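Local coordinates for ABC transporter substrate-binding protein (Streptococcus pneumoniae, PDB 4OHN) that binds histidine between its two lobes and probably delivers this or related amino acids to an ABC uptake transporter, at residues Ile64-Lys69 against Ile81-Ser86; Ala71-Gly76 against Gly211-Asp216. All blocks are in the same frame, centred on the assembly; numbering follows the deposited sequence. Where two conformers were deposited one is given.

Contact 1 of 2, residues Ile64-Lys69 against Ile81-Ser86. With HIS (histidine), chain B; ACT (acetate ion), chain D.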
ATOM      1  N   ILE A  64      11.974  -3.854  -0.005  1.00  8.80           N
ATOM      2  CA  ILE A  64      12.640  -2.579   0.239  1.00  9.63           C
ATOM      3  C   ILE A  64      12.237  -2.024   1.597  1.00  8.90           C
ATOM      4  O   ILE A  64      11.249  -2.402   2.209  1.00  9.49           O
ATOM      5  CB  ILE A  64      12.299  -1.521  -0.854  1.00  9.62           C
ATOM      6  CG1 ILE A  64      10.793  -1.217  -0.879  1.00  9.13           C
ATOM      7  CG2 ILE A  64      12.801  -1.978  -2.222  1.00 12.38           C
ATOM      8  CD1 ILE A  64      10.401  -0.059  -1.806  1.00 12.65           C
ATOM      9  N   ASP A  65      13.027  -1.075   2.054  1.00  9.79           N
ATOM     10  CA  ASP A  65      12.664  -0.217   3.152  1.00  9.89           C
ATOM     11  C   ASP A  65      11.676   0.808   2.575  1.00 10.19           C
ATOM     12  O   ASP A  65      12.017   1.554   1.656  1.00 10.46           O
ATOM     13  CB  ASP A  65      13.958   0.454   3.641  1.00 12.32           C
ATOM     14  CG  ASP A  65      13.746   1.472   4.704  1.00 13.30           C
ATOM     15  OD1 ASP A  65      12.620   1.846   5.015  1.00 11.91           O
ATOM     16  OD2 ASP A  65      14.786   1.896   5.275  1.00 17.04           O
ATOM     17  N   TRP A  66      10.455   0.817   3.078  1.00  8.98           N
ATOM     18  CA  TRP A  66       9.399   1.665   2.519  1.00  8.48           C
ATOM     19  C   TRP A  66       9.807   3.140   2.575  1.00 11.26           C
ATOM     20  O   TRP A  66       9.406   3.916   1.711  1.00 11.67           O
ATOM     21  CB  TRP A  66       8.058   1.407   3.203  1.00  9.59           C
ATOM     22  CG  TRP A  66       6.871   1.943   2.475  1.00  9.31           C
ATOM     23  CD1 TRP A  66       6.005   2.905   2.908  1.00 10.68           C
ATOM     24  CD2 TRP A  66       6.393   1.517   1.189  1.00  8.65           C
ATOM     25  NE1 TRP A  66       5.028   3.125   1.958  1.00  9.43           N
ATOM     26  CE2 TRP A  66       5.235   2.265   0.906  1.00  8.15           C
ATOM     27  CE3 TRP A  66       6.831   0.577   0.260  1.00  8.04           C
ATOM     28  CZ2 TRP A  66       4.524   2.113  -0.269  1.00  7.67           C
ATOM     29  CZ3 TRP A  66       6.118   0.415  -0.921  1.00  9.17           C
ATOM     30  CH2 TRP A  66       4.970   1.171  -1.180  1.00  8.28           C
ATOM     31  N   ASP A  67      10.643   3.515   3.534  1.00 10.10           N
ATOM     32  CA  ASP A  67      11.146   4.881   3.639  1.00  9.90           C
ATOM     33  C   ASP A  67      11.971   5.311   2.440  1.00 11.16           C
ATOM     34  O   ASP A  67      12.096   6.513   2.164  1.00 13.95           O
ATOM     35  CB  ASP A  67      12.000   5.039   4.908  1.00 11.00           C
ATOM     36  CG  ASP A  67      11.206   4.912   6.196  1.00 14.89           C
ATOM     37  OD1 ASP A  67       9.974   5.106   6.175  1.00 13.16           O
ATOM     38  OD2 ASP A  67      11.855   4.672   7.252  1.00 15.55           O
ATOM     39  N   LEU A  68      12.584   4.349   1.771  1.00 10.70           N
ATOM     40  CA  LEU A  68      13.550   4.610   0.715  1.00 11.33           C
ATOM     41  C   LEU A  68      13.003   4.374  -0.686  1.00 10.55           C
ATOM     42  O   LEU A  68      13.766   4.411  -1.666  1.00 12.27           O
ATOM     43  CB  LEU A  68      14.782   3.714   0.916  1.00 12.72           C
ATOM     44  CG  LEU A  68      15.425   3.717   2.303  1.00 17.49           C
ATOM     45  CD1 LEU A  68      16.749   2.960   2.274  1.00 19.44           C
ATOM     46  CD2 LEU A  68      15.642   5.113   2.841  1.00 22.55           C
ATOM     47  N   LYS A  69      11.707   4.138  -0.817  1.00 10.68           N
ATOM     48  CA  LYS A  69      11.149   3.684  -2.091  1.00 10.50           C
ATOM     49  C   LYS A  69      11.416   4.631  -3.256  1.00 11.76           C
ATOM     50  O   LYS A  69      11.749   4.167  -4.338  1.00 11.50           O
ATOM     51  CB  LYS A  69       9.663   3.381  -1.952  1.00  9.10           C
ATOM     52  CG  LYS A  69       8.820   4.565  -1.575  1.00 10.83           C
ATOM     53  CD  LYS A  69       7.455   4.111  -1.118  1.00 11.80           C
ATOM     54  CE  LYS A  69       6.674   5.211  -0.432  1.00 12.92           C
ATOM     55  NZ  LYS A  69       7.346   5.659   0.826  1.00 12.88           N
ATOM     56  N   ILE A  81       7.328   0.420  -8.111  1.00  7.90           N
ATOM     57  CA  ILE A  81       6.809   0.297  -6.753  1.00  7.46           C
ATOM     58  C   ILE A  81       5.382  -0.253  -6.889  1.00  8.57           C
ATOM     59  O   ILE A  81       4.519   0.380  -7.498  1.00  8.68           O
ATOM     60  CB  ILE A  81       6.791   1.635  -6.005  1.00  8.31           C
ATOM     61  CG1 ILE A  81       8.191   2.266  -5.955  1.00  9.49           C
ATOM     62  CG2 ILE A  81       6.207   1.457  -4.602  1.00  8.74           C
ATOM     63  CD1 ILE A  81       8.209   3.703  -5.480  1.00 10.75           C
ATOM     64  N   TRP A  82       5.139  -1.432  -6.334  1.00  7.67           N
ATOM     65  CA  TRP A  82       3.846  -2.111  -6.531  1.00  7.19           C
ATOM     66  C   TRP A  82       3.566  -2.886  -5.255  1.00  6.73           C
ATOM     67  O   TRP A  82       4.137  -3.967  -5.038  1.00  8.51           O
ATOM     68  CB  TRP A  82       3.910  -3.043  -7.758  1.00  8.43           C
ATOM     69  CG  TRP A  82       2.575  -3.517  -8.255  1.00  8.20           C
ATOM     70  CD1 TRP A  82       1.425  -3.646  -7.533  1.00  8.45           C
ATOM     71  CD2 TRP A  82       2.279  -3.954  -9.577  1.00  8.23           C
ATOM     72  NE1 TRP A  82       0.414  -4.116  -8.351  1.00  7.61           N
ATOM     73  CE2 TRP A  82       0.931  -4.322  -9.606  1.00  8.50           C
ATOM     74  CE3 TRP A  82       3.027  -4.034 -10.764  1.00  9.07           C
ATOM     75  CZ2 TRP A  82       0.311  -4.748 -10.772  1.00  9.44           C
ATOM     76  CZ3 TRP A  82       2.398  -4.468 -11.921  1.00  9.89           C
ATOM     77  CH2 TRP A  82       1.067  -4.812 -11.909  1.00 10.53           C
ATOM     78  N   ASN A  83       2.738  -2.302  -4.390  1.00  7.18           N
ATOM     79  CA  ASN A  83       2.536  -2.791  -3.024  1.00  6.97           C
ATOM     80  C   ASN A  83       1.524  -1.917  -2.318  1.00  7.40           C
ATOM     81  O   ASN A  83       1.829  -1.229  -1.347  1.00  7.92           O
ATOM     82  CB  ASN A  83       3.878  -2.738  -2.270  1.00  7.37           C
ATOM     83  CG  ASN A  83       3.842  -3.333  -0.880  1.00  6.64           C
ATOM     84  OD1 ASN A  83       4.155  -2.635   0.092  1.00  7.86           O
ATOM     85  ND2 ASN A  83       3.523  -4.616  -0.768  1.00  8.26           N
ATOM     86  N   GLY A  84       0.290  -1.920  -2.781  1.00  7.45           N
ATOM     87  CA  GLY A  84      -0.689  -1.001  -2.228  1.00  8.14           C
ATOM     88  C   GLY A  84      -0.174   0.428  -2.212  1.00  7.40           C
ATOM     89  O   GLY A  84      -0.316   1.137  -1.204  1.00  8.72           O
ATOM     90  N   TYR A  85       0.402   0.844  -3.337  1.00  7.42           N
ATOM     91  CA  TYR A  85       1.051   2.143  -3.422  1.00  7.74           C
ATOM     92  C   TYR A  85       0.001   3.204  -3.768  1.00  8.63           C
ATOM     93  O   TYR A  85      -0.532   3.238  -4.888  1.00  9.22           O
ATOM     94  CB  TYR A  85       2.171   2.085  -4.453  1.00  8.10           C
ATOM     95  CG  TYR A  85       3.092   3.282  -4.567  1.00  9.07           C
ATOM     96  CD1 TYR A  85       3.556   3.971  -3.453  1.00  8.94           C
ATOM     97  CD2 TYR A  85       3.565   3.676  -5.800  1.00 10.20           C
ATOM     98  CE1 TYR A  85       4.443   5.032  -3.580  1.00  9.77           C
ATOM     99  CE2 TYR A  85       4.444   4.728  -5.933  1.00 10.92           C
ATOM    100  CZ  TYR A  85       4.877   5.406  -4.826  1.00  9.81           C
ATOM    101  OH  TYR A  85       5.737   6.445  -5.009  1.00 11.32           O
ATOM    102  N   SER A  86      -0.297   4.087  -2.826  1.00  8.66           N
ATOM    103  CA  SER A  86      -1.347   5.087  -3.006  1.00  9.41           C
ATOM    104  C   SER A  86      -0.918   6.173  -3.973  1.00 10.00           C
ATOM    105  O   SER A  86       0.151   6.779  -3.816  1.00 11.26           O
ATOM    106  CB  SER A  86      -1.698   5.704  -1.661  1.00  9.90           C
ATOM    107  OG  SER A  86      -2.142   4.674  -0.787  1.00 11.12           O
TER
HETATM  108  N   HIS B 301      -0.746   2.861   0.981  1.00  8.28           N
HETATM  109  CA  HIS B 301       0.356   3.420   1.802  1.00  7.98           C
HETATM  110  C   HIS B 301       1.424   4.034   0.924  1.00  8.26           C
HETATM  111  O   HIS B 301       1.306   3.965  -0.321  1.00  8.50           O
HETATM  112  CB  HIS B 301       0.919   2.394   2.814  1.00  7.45           C
HETATM  113  CG  HIS B 301       1.843   1.339   2.278  1.00  7.25           C
HETATM  114  ND1 HIS B 301       2.917   0.886   3.026  1.00  6.84           N
HETATM  115  CD2 HIS B 301       1.825   0.578   1.156  1.00  7.55           C
HETATM  116  CE1 HIS B 301       3.532  -0.079   2.371  1.00  6.96           C
HETATM  117  NE2 HIS B 301       2.886  -0.292   1.235  1.00  7.10           N
HETATM  118  OXT HIS B 301       2.377   4.601   1.498  1.00  8.77           O
HETATM  119  C   ACT D 303       7.298   8.724  -2.969  1.00 53.77           C
HETATM  120  O   ACT D 303       6.658   7.676  -2.815  1.00 16.45           O
HETATM  121  OXT ACT D 303       7.534   9.359  -1.920  1.00 25.33           O
HETATM  122  CH3 ACT D 303       7.739   9.179  -4.328  1.00 30.98           C

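Contact 2 of 2, residues Ala71-Gly76 against Gly211-Asp216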
ATOM      1  N   ALA A  71      13.934   6.745  -3.573  1.00 14.26           N
ATOM      2  CA  ALA A  71      15.364   6.666  -3.866  1.00 17.28           C
ATOM      3  C   ALA A  71      15.696   5.383  -4.637  1.00 15.38           C
ATOM      4  O   ALA A  71      16.465   5.415  -5.597  1.00 15.98           O
ATOM      5  CB  ALA A  71      16.178   6.755  -2.592  1.00 17.91           C
ATOM      6  N   GLU A  72      15.108   4.264  -4.244  0.54 13.21           N
ATOM      7  CA  GLU A  72      15.396   3.000  -4.908  0.54 14.62           C
ATOM      8  C   GLU A  72      14.899   3.008  -6.350  0.54 14.13           C
ATOM      9  O   GLU A  72      15.527   2.428  -7.242  0.54 15.03           O
ATOM     10  CB  GLU A  72      14.755   1.848  -4.148  0.54 12.71           C
ATOM     11  CG  GLU A  72      15.202   1.711  -2.697  0.54 17.57           C
ATOM     12  CD  GLU A  72      16.496   0.947  -2.524  0.54 39.56           C
ATOM     13  OE1 GLU A  72      16.490  -0.069  -1.794  0.54 26.50           O
ATOM     14  OE2 GLU A  72      17.520   1.363  -3.102  0.54 22.39           O
ATOM     15  N   LEU A  73      13.751   3.636  -6.577  1.00 10.98           N
ATOM     16  CA  LEU A  73      13.204   3.751  -7.913  1.00 12.73           C
ATOM     17  C   LEU A  73      14.053   4.705  -8.764  1.00 15.38           C
ATOM     18  O   LEU A  73      14.444   4.374  -9.886  1.00 16.21           O
ATOM     19  CB  LEU A  73      11.751   4.217  -7.821  1.00 13.62           C
ATOM     20  CG  LEU A  73      10.977   4.314  -9.139  1.00 13.95           C
ATOM     21  CD1 LEU A  73      10.875   2.978  -9.862  1.00 12.20           C
ATOM     22  CD2 LEU A  73       9.593   4.878  -8.895  1.00 16.71           C
ATOM     23  N   THR A  74      14.354   5.882  -8.235  1.00 15.11           N
ATOM     24  CA  THR A  74      15.117   6.875  -8.984  1.00 18.92           C
ATOM     25  C   THR A  74      16.518   6.383  -9.320  1.00 18.17           C
ATOM     26  O   THR A  74      17.017   6.617 -10.427  1.00 21.31           O
ATOM     27  CB  THR A  74      15.196   8.185  -8.184  1.00 20.78           C
ATOM     28  OG1 THR A  74      13.873   8.696  -8.045  1.00 28.07           O
ATOM     29  CG2 THR A  74      16.064   9.230  -8.904  1.00 31.81           C
ATOM     30  N   LYS A  75      17.157   5.691  -8.389  1.00 16.53           N
ATOM     31  CA  LYS A  75      18.524   5.207  -8.595  1.00 16.97           C
ATOM     32  C   LYS A  75      18.599   3.932  -9.437  1.00 19.03           C
ATOM     33  O   LYS A  75      19.677   3.526  -9.864  1.00 21.63           O
ATOM     34  CB  LYS A  75      19.183   4.973  -7.238  1.00 24.32           C
ATOM     35  CG  LYS A  75      19.379   6.259  -6.436  1.00 58.05           C
ATOM     36  CD  LYS A  75      19.731   5.978  -4.984  1.00 70.93           C
ATOM     37  CE  LYS A  75      19.807   7.265  -4.173  1.00 57.82           C
ATOM     38  NZ  LYS A  75      20.148   7.004  -2.747  1.00 77.69           N
ATOM     39  N   GLY A  76      17.463   3.291  -9.672  1.00 16.05           N
ATOM     40  CA  GLY A  76      17.400   2.134 -10.548  1.00 16.56           C
ATOM     41  C   GLY A  76      17.576   0.767  -9.917  1.00 15.60           C
ATOM     42  O   GLY A  76      17.730  -0.216 -10.630  1.00 18.22           O
ATOM     43  N   GLY A 211       3.725   2.474  -9.450  1.00  9.35           N
ATOM     44  CA  GLY A 211       4.639   3.578  -9.681  1.00 10.27           C
ATOM     45  C   GLY A 211       5.860   3.206 -10.485  1.00  9.79           C
ATOM     46  O   GLY A 211       6.463   2.162 -10.232  1.00  9.64           O
ATOM     47  N   SER A 212       6.235   4.086 -11.418  1.00 10.43           N
ATOM     48  CA  SER A 212       7.433   3.937 -12.234  1.00 10.99           C
ATOM     49  C   SER A 212       8.195   5.237 -12.294  1.00 12.75           C
ATOM     50  O   SER A 212       7.693   6.293 -11.938  1.00 12.43           O
ATOM     51  CB  SER A 212       7.090   3.519 -13.682  1.00 13.52           C
ATOM     52  OG  SER A 212       6.642   4.621 -14.453  1.00 14.39           O
ATOM     53  N   ARG A 213       9.432   5.154 -12.757  1.00 11.75           N
ATOM     54  CA  ARG A 213      10.164   6.366 -13.125  1.00 12.24           C
ATOM     55  C   ARG A 213       9.363   7.120 -14.187  1.00 13.68           C
ATOM     56  O   ARG A 213       8.744   6.511 -15.061  1.00 12.79           O
ATOM     57  CB  ARG A 213      11.548   6.008 -13.655  1.00 12.26           C
ATOM     58  CG  ARG A 213      12.522   5.578 -12.572  1.00 13.19           C
ATOM     59  CD  ARG A 213      13.888   5.182 -13.118  1.00 12.61           C
ATOM     60  NE  ARG A 213      13.859   3.952 -13.878  1.00 14.86           N
ATOM     61  CZ  ARG A 213      13.966   2.732 -13.367  1.00 14.34           C
ATOM     62  NH1 ARG A 213      14.149   2.562 -12.073  1.00 13.99           N
ATOM     63  NH2 ARG A 213      13.891   1.680 -14.157  1.00 14.70           N
ATOM     64  N   LYS A 214       9.372   8.450 -14.128  1.00 15.23           N
ATOM     65  CA  LYS A 214       8.592   9.234 -15.085  1.00 15.40           C
ATOM     66  C   LYS A 214       8.903   8.900 -16.534  1.00 16.86           C
ATOM     67  O   LYS A 214       8.013   8.915 -17.385  1.00 17.43           O
ATOM     68  CB  LYS A 214       8.788  10.727 -14.829  1.00 19.50           C
ATOM     69  CG  LYS A 214       8.131  11.168 -13.546  1.00 21.99           C
ATOM     70  CD  LYS A 214       8.125  12.671 -13.422  1.00 26.16           C
ATOM     71  CE  LYS A 214       7.202  13.114 -12.314  1.00 34.22           C
ATOM     72  NZ  LYS A 214       7.144  14.595 -12.222  1.00 58.11           N
ATOM     73  N   GLU A 215      10.157   8.581 -16.830  1.00 14.14           N
ATOM     74  CA  GLU A 215      10.568   8.344 -18.195  1.00 15.57           C
ATOM     75  C   GLU A 215      10.136   6.989 -18.756  1.00 13.51           C
ATOM     76  O   GLU A 215      10.199   6.772 -19.971  1.00 14.47           O
ATOM     77  CB  GLU A 215      12.093   8.461 -18.291  1.00 18.86           C
ATOM     78  CG  GLU A 215      12.681   9.816 -17.796  1.00 33.92           C
ATOM     79  CD  GLU A 215      12.567  10.092 -16.261  1.00 89.60           C
ATOM     80  OE1 GLU A 215      12.618   9.166 -15.389  1.00 24.19           O
ATOM     81  OE2 GLU A 215      12.436  11.288 -15.922  1.00 50.18           O
ATOM     82  N   ASP A 216       9.718   6.076 -17.881  1.00 13.11           N
ATOM     83  CA  ASP A 216       9.325   4.726 -18.285  1.00 11.68           C
ATOM     84  C   ASP A 216       7.864   4.677 -18.805  1.00 12.75           C
ATOM     85  O   ASP A 216       7.002   3.925 -18.293  1.00 11.83           O
ATOM     86  CB  ASP A 216       9.567   3.758 -17.123  1.00 12.76           C
ATOM     87  CG  ASP A 216      10.684   2.751 -17.387  1.00 12.07           C
ATOM     88  OD1 ASP A 216      10.940   2.383 -18.551  1.00 13.18           O
ATOM     89  OD2 ASP A 216      11.292   2.260 -16.402  1.00 14.70           O
TER

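Contact 1 of 2, residues Ile64-Lys69 against Ile81-Ser86
W66 and I81 meet where the far corner of the indole, W66 CH2, rests 3.6 Å from the CG2 methyl of I81. The indole runs in from the 3-10 turn with CG anti to its own backbone N (chi1 -164°), which carries the six-membered ring across to the other segment. One face of this ring lies on K69, whose CD sits over the ring centre; the opposite face carries the imidazole of the bound histidine, with the ligand's CE1 3.3 Å above the W66 ring plane. The lysine chain then bends at chi4 and curls back, so that K69 NZ donates to W66 O at 2.8 Å; it also bonds G132 O, and these two bonds hold the lysine chain along that indole face.

The Y85 ring meets the indole obliquely, planes 87° apart, with Y85 CD1 near W66 CZ2. One face of Y85 is filled by I81 CG2, so this single methyl serves both aromatics. I81 CD1 reaches the other way, to K69 CB at 3.8 Å.

The ligand ties the two segments together by polar bonds. W66 NE1 donates to its carboxylate OXT, and its ring NE2 donates to N83 OD1 at 2.9 Å. Its amino N is gripped by G84 O and S86 OG, while S86 N gives a nearly straight bond (176°) to ligand O. R91, D179, Q130 and S134 are further hydrogen-bond partners of the ligand. An aromatic face against the ligand side chain, with an arginine and an aspartate among the groups bonding the ligand, is as expected for the amino-acid pocket of family 3 solute-binding proteins.

Contact 2 of 2, residues Ala71-Gly76 against Gly211-Asp216
L73 and R213 meet where the last turn of helix 69-75 packs against G211-S212 of strand 206-212 and the residue that follows, T74 and R213 having the nearest CA atoms at 6.5 Å; the helix closes in a Schellman motif at G76, with positive phi, and segment 211-216 passes into a type I turn from R213 to D216.

L73 holds CG anti to its backbone N (chi1 -176°), which sends the isobutyl group over the backbone of S212: L73 CD2 lies 3.7 Å from S212 C, and CD1 packs against R213 N. The aliphatic part of R213 crosses this leucine, R213 CG to L73 CG at 4.0 Å, before the chain bends at chi3 and turns the guanidinium to the helix terminus.

There R213 NH1 donates to L73 O at 2.9 Å, a fairly straight bond (160°) that lies in both the carbonyl plane and the guanidinium plane. L73 O also accepts from G76 N, so the arginine adds a second donor to a carbonyl of the helix C-terminus, where a positive charge would be expected to suit the helix dipole. G76 CA lies 3.6 Å from R213 NH1.

R213 NH1 also bonds I78 O, outside the two segments, and NH2 has a salt bridge to D79; within the segment R213 NH2 lies 3.5 Å from D216 OD2, a further salt bridge. S212 OG and D216 N approach R213 O from opposite faces of its plane, bracing the turn. A Schellman motif thus ends helix 69-75, its L73 carbonyl bonded by R213 at the type I turn leading from strand 206-212 to helix 217-232 of the family 3 solute-binding fold.

Overall arrangement
Both contacts lie in the same lobe and adjoin the short strand 80-81, their centres 12 Å apart. Along the chain the segments alternate: 64-69, 71-76, 81-86 and 211-216, so helix 69-75 starts in contact 1 and ends in contact 2. Strand 80-81 pairs antiparallel with strand 206-212, where I81 N probably bonds G211 O at 2.9 Å, and I81 CD1 packs on L73 CD2, joining the two directly. Contact 1 is at the ligand end, its centre about 7 Å from the centre of the chain; that of contact 2 is about 17 Å from the same point. One helix and one strand pair thus connect the histidine pocket to the outer part of the lobe.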